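Local coordinates for La protein (Trypanosoma brucei, PDB 1S29) that probably binds RNA, this fragment being its N-terminal La motif, a winged-helix domain that mediates RNA binding through a conserved aromatic patch, at residues A[19-24]-A[53-58]; A[38-43]-A[82-87]. One frame throughout, in Å; residues are numbered along the deposited sequence.

Overall arrangement
Both contacts are surface contacts, each with one buried residue, and they lie on opposite sides of the centre of this winged-helix domain, about 15 Å apart between centres. Contact 1 joins two helical elements, the end of helix 8-21 and the short helix 54-57, through rings, a guanidinium and one hydrogen bond to a phenol oxygen. Contact 2 ties the loop after helix 31-37 to strand 84-87, the middle strand of the antiparallel sheet, with less buried area and a water in place of direct bonds. Arg87 connects them: its guanidinium forms a salt bridge with Asp24 and a probable hydrogen bond to Phe22 O, while Val85 packs on the Phe22 ring.

Contact 1. Residues A[19-24]-A[53-58]; sequences EFYFSD and FKRVNS
The guanidinium of Arg55 lies flat on the ring of Phe20, the two planes only 10° apart, a stacked cation-pi pair. NH1 sits over the ring centre, 3.3 Å above its plane. The Arg55 chain, extended from CG to NE, carries the guanidinium out to this ring, and the two side chains cross at about a right angle. The Tyr21 ring has Phe20 CD2 over one face, offset toward the rim, and Phe53 CD1 over the centre of the opposite one. Tyr21 and Phe53 slide past each other in opposite directions, the edge of Phe53 turned toward the face of Tyr21 with planes at 56°. Phe53 CB meets Tyr21 CZ at 3.7 Å, and CB and CG of Arg55 also meet the phenol oxygen. Tyr21 OH accepts from Arg55 N at 3.0 Å, with an N-H...O angle of 159°. That N-H belongs to the first turn of helix 54-57, where Phe53 is the N-cap residue, so the phenol supplies an acceptor at the start of the helix. Phe53 also packs on Phe32 and Leu33 of helix 31-37, and Val56 on Leu14. Tyrosine suits its place by joining ring packing to a polar tip, arginine by pairing a flat cation with a pi face. The chemistry implies a directional, partly exposed aromatic cluster, consistent with the aromatic patch through which the La motif binds RNA.

Contact 2. Residues A[38-43]-A[82-87]; sequences AENAEG and GLMVRR
Arg86 lays its aliphatic chain against the backbone of the loop: CD lies 3.3 Å from Glu42 O, and CB is 3.6 Å from Gly43 O. Its CG stands between the backbone N and carbonyl carbon (chi1 65°), and the chain then runs extended to NE. NH1 donates a hydrogen bond to Arg87 O at 3.1 Å, an oxygen near the guanidinium plane; arginine suits the site with a long stem and a head that can bond back to the backbone. Glu42 OE1 is 5.1 Å from Arg86 NE, so the opposite charges could attract without touching. One water bridges the backbones, donating to Gly43 O at 2.7 Å and accepting from Arg87 N at 2.8 Å. Behind these contacts, a type I turn from Asn40 to Gly43 shapes the loop. Asn40 offers both acceptor and donor: OD1 takes a weak bond from Glu42 N and ND2 donates to Phe44 O, so the amide braces the turn and the residue after it. Gly43 has a positive phi of 74°, readily adopted by glycine. With no direct hydrogen bond identified across it, the contact rests on Arg86 methylenes against carbonyl oxygens and a shared water, perhaps helped by the distant Glu42 carboxylate, which implies a modest, partly hydrated link between loop and wing sheet.

Contact 1. Residues A[19-24]-A[53-58]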
# COMPACT_ATOMS: atom_id res chain seq x y z
N GLU A 19 1.20 3.68 4.06
CA GLU A 19 2.47 4.35 4.28
C GLU A 19 3.13 3.76 5.53
O GLU A 19 4.35 3.69 5.63
CB GLU A 19 2.27 5.86 4.44
CG GLU A 19 1.67 6.49 3.20
CD GLU A 19 1.42 7.98 3.34
OE1 GLU A 19 1.21 8.45 4.48
OE2 GLU A 19 1.42 8.68 2.31
N PHE A 20 2.31 3.33 6.49
CA PHE A 20 2.81 2.73 7.73
C PHE A 20 3.62 1.47 7.44
O PHE A 20 4.74 1.31 7.92
CB PHE A 20 1.64 2.37 8.65
CG PHE A 20 2.04 1.63 9.90
CD1 PHE A 20 2.53 2.31 11.02
CD2 PHE A 20 1.90 0.25 9.98
CE1 PHE A 20 2.85 1.63 12.19
CE2 PHE A 20 2.22 -0.45 11.15
CZ PHE A 20 2.70 0.25 12.26
N TYR A 21 3.05 0.58 6.65
CA TYR A 21 3.74 -0.66 6.33
C TYR A 21 5.04 -0.43 5.57
O TYR A 21 6.00 -1.19 5.72
CB TYR A 21 2.82 -1.59 5.54
CG TYR A 21 1.73 -2.22 6.38
CD1 TYR A 21 0.39 -1.95 6.15
CD2 TYR A 21 2.05 -3.09 7.42
CE1 TYR A 21 -0.62 -2.53 6.93
CE2 TYR A 21 1.05 -3.67 8.21
CZ TYR A 21 -0.28 -3.39 7.95
OH TYR A 21 -1.26 -3.98 8.72
N PHE A 22 5.08 0.63 4.77
CA PHE A 22 6.27 0.95 3.98
C PHE A 22 7.21 1.97 4.63
O PHE A 22 8.18 2.38 4.02
CB PHE A 22 5.86 1.46 2.60
CG PHE A 22 5.40 0.37 1.66
CD1 PHE A 22 6.32 -0.46 1.02
CD2 PHE A 22 4.05 0.18 1.41
CE1 PHE A 22 5.90 -1.46 0.15
CE2 PHE A 22 3.62 -0.82 0.54
CZ PHE A 22 4.54 -1.64 -0.09
N SER A 23 6.91 2.39 5.85
CA SER A 23 7.76 3.38 6.51
C SER A 23 9.16 2.82 6.76
O SER A 23 9.34 1.61 6.86
CB SER A 23 7.15 3.81 7.85
OG SER A 23 7.36 2.84 8.86
N ASP A 24 10.14 3.72 6.86
CA ASP A 24 11.52 3.31 7.10
C ASP A 24 11.64 2.41 8.33
O ASP A 24 12.31 1.38 8.30
CB ASP A 24 12.42 4.53 7.31
CG ASP A 24 12.73 5.26 6.03
OD1 ASP A 24 12.21 4.86 4.97
OD2 ASP A 24 13.49 6.25 6.08
N PHE A 53 -2.96 -7.65 4.56
CA PHE A 53 -2.45 -7.08 5.80
C PHE A 53 -3.62 -6.54 6.62
O PHE A 53 -4.52 -5.89 6.08
CB PHE A 53 -1.46 -5.95 5.50
CG PHE A 53 -0.23 -6.41 4.76
CD1 PHE A 53 0.65 -5.49 4.23
CD2 PHE A 53 0.04 -7.77 4.59
CE1 PHE A 53 1.80 -5.91 3.54
CE2 PHE A 53 1.17 -8.20 3.91
CZ PHE A 53 2.05 -7.26 3.38
N LYS A 54 -3.60 -6.82 7.92
CA LYS A 54 -4.65 -6.43 8.85
C LYS A 54 -5.17 -5.00 8.78
O LYS A 54 -6.38 -4.78 8.76
CB LYS A 54 -4.20 -6.68 10.29
CG LYS A 54 -5.21 -6.20 11.33
CD LYS A 54 -4.62 -6.08 12.72
CE LYS A 54 -5.66 -5.52 13.68
NZ LYS A 54 -5.14 -5.29 15.05
N ARG A 55 -4.26 -4.03 8.76
CA ARG A 55 -4.68 -2.63 8.74
C ARG A 55 -5.34 -2.21 7.43
O ARG A 55 -6.03 -1.19 7.37
CB ARG A 55 -3.49 -1.72 9.07
CG ARG A 55 -2.91 -2.00 10.45
CD ARG A 55 -1.91 -0.96 10.86
NE ARG A 55 -1.40 -1.20 12.21
CZ ARG A 55 -0.80 -0.29 12.96
NH1 ARG A 55 -0.62 0.94 12.49
NH2 ARG A 55 -0.37 -0.61 14.18
N VAL A 56 -5.15 -3.00 6.39
CA VAL A 56 -5.78 -2.70 5.10
C VAL A 56 -7.08 -3.50 5.00
O VAL A 56 -8.12 -2.96 4.62
CB VAL A 56 -4.85 -3.08 3.93
CG1 VAL A 56 -5.61 -2.98 2.61
CG2 VAL A 56 -3.64 -2.16 3.91
N ASN A 57 -7.00 -4.78 5.36
CA ASN A 57 -8.12 -5.71 5.32
C ASN A 57 -9.32 -5.26 6.15
O ASN A 57 -10.46 -5.59 5.83
CB ASN A 57 -7.64 -7.08 5.82
CG ASN A 57 -8.76 -7.91 6.41
OD1 ASN A 57 -9.66 -8.35 5.71
ND2 ASN A 57 -8.70 -8.13 7.72
N SER A 58 -9.07 -4.52 7.22
CA SER A 58 -10.17 -4.07 8.05
C SER A 58 -10.94 -2.92 7.39
O SER A 58 -12.07 -2.63 7.76
CB SER A 58 -9.66 -3.63 9.41
OG SER A 58 -8.64 -2.67 9.28

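Contact 2. Residues A[38-43]-A[82-87]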
# COMPACT_ATOMS: atom_id res chain seq x y z
N ALA A 38 11.83 -7.46 -2.85
CA ALA A 38 13.02 -7.96 -3.51
C ALA A 38 12.74 -8.84 -4.72
O ALA A 38 13.67 -9.31 -5.39
CB ALA A 38 13.88 -8.74 -2.50
N GLU A 39 11.46 -9.09 -5.00
CA GLU A 39 11.09 -9.92 -6.15
C GLU A 39 11.36 -9.19 -7.46
O GLU A 39 11.46 -9.82 -8.51
CB GLU A 39 9.62 -10.33 -6.08
CG GLU A 39 9.27 -11.12 -4.84
CD GLU A 39 7.86 -11.65 -4.88
OE1 GLU A 39 6.95 -10.90 -5.30
OE2 GLU A 39 7.65 -12.82 -4.49
N ASN A 40 11.46 -7.87 -7.40
CA ASN A 40 11.76 -7.08 -8.59
C ASN A 40 12.66 -5.91 -8.17
O ASN A 40 12.68 -5.51 -7.00
CB ASN A 40 10.47 -6.58 -9.25
CG ASN A 40 9.67 -5.68 -8.35
OD1 ASN A 40 9.98 -4.50 -8.21
ND2 ASN A 40 8.63 -6.23 -7.73
N ALA A 41 13.42 -5.39 -9.12
CA ALA A 41 14.37 -4.31 -8.87
C ALA A 41 13.78 -2.96 -8.54
O ALA A 41 14.50 -2.05 -8.16
CB ALA A 41 15.31 -4.17 -10.06
N GLU A 42 12.46 -2.83 -8.69
CA GLU A 42 11.81 -1.55 -8.43
C GLU A 42 11.17 -1.52 -7.05
O GLU A 42 10.72 -0.46 -6.59
CB GLU A 42 10.78 -1.28 -9.54
CG GLU A 42 11.41 -1.29 -10.95
CD GLU A 42 10.39 -1.22 -12.08
OE1 GLU A 42 9.68 -0.19 -12.19
OE2 GLU A 42 10.30 -2.18 -12.87
N GLY A 43 11.16 -2.67 -6.38
CA GLY A 43 10.57 -2.76 -5.06
C GLY A 43 9.06 -2.71 -5.07
O GLY A 43 8.43 -2.38 -4.06
N GLY A 82 -1.44 0.36 -12.19
CA GLY A 82 -2.20 0.47 -10.96
C GLY A 82 -2.46 -0.82 -10.21
O GLY A 82 -3.44 -0.92 -9.46
N LEU A 83 -1.60 -1.82 -10.38
CA LEU A 83 -1.78 -3.08 -9.68
C LEU A 83 -0.71 -3.25 -8.60
O LEU A 83 -0.80 -4.17 -7.79
CB LEU A 83 -1.72 -4.26 -10.65
CG LEU A 83 -2.77 -4.26 -11.77
CD1 LEU A 83 -2.68 -5.57 -12.52
CD2 LEU A 83 -4.17 -4.09 -11.20
N MSE A 84 0.28 -2.36 -8.60
CA MSE A 84 1.36 -2.45 -7.61
C MSE A 84 1.75 -1.09 -7.05
O MSE A 84 1.38 -0.05 -7.58
CB MSE A 84 2.60 -3.10 -8.25
CG MSE A 84 2.31 -4.38 -9.02
SE MSE A 84 3.92 -5.25 -9.68
CE MSE A 84 4.32 -6.30 -8.09
N VAL A 85 2.50 -1.11 -5.95
CA VAL A 85 2.95 0.13 -5.34
C VAL A 85 4.36 -0.08 -4.79
O VAL A 85 4.72 -1.18 -4.40
CB VAL A 85 2.01 0.58 -4.20
CG1 VAL A 85 2.02 -0.44 -3.07
CG2 VAL A 85 2.42 1.97 -3.69
N ARG A 86 5.16 0.99 -4.80
CA ARG A 86 6.52 0.93 -4.29
C ARG A 86 6.83 2.16 -3.46
O ARG A 86 6.10 3.16 -3.52
CB ARG A 86 7.52 0.85 -5.45
CG ARG A 86 7.55 2.10 -6.33
CD ARG A 86 8.60 1.94 -7.41
NE ARG A 86 8.61 3.04 -8.37
CZ ARG A 86 9.05 4.27 -8.11
NH1 ARG A 86 9.54 4.57 -6.92
NH2 ARG A 86 9.03 5.20 -9.06
N ARG A 87 7.89 2.08 -2.67
CA ARG A 87 8.31 3.22 -1.87
C ARG A 87 8.91 4.23 -2.83
O ARG A 87 9.49 3.87 -3.86
CB ARG A 87 9.41 2.83 -0.87
CG ARG A 87 8.95 2.12 0.37
CD ARG A 87 10.16 1.52 1.07
NE ARG A 87 11.25 2.48 1.20
CZ ARG A 87 11.52 3.18 2.31
NH1 ARG A 87 10.77 3.03 3.39
NH2 ARG A 87 12.54 4.02 2.33
O HOH W 1 9.17 -0.38 -2.35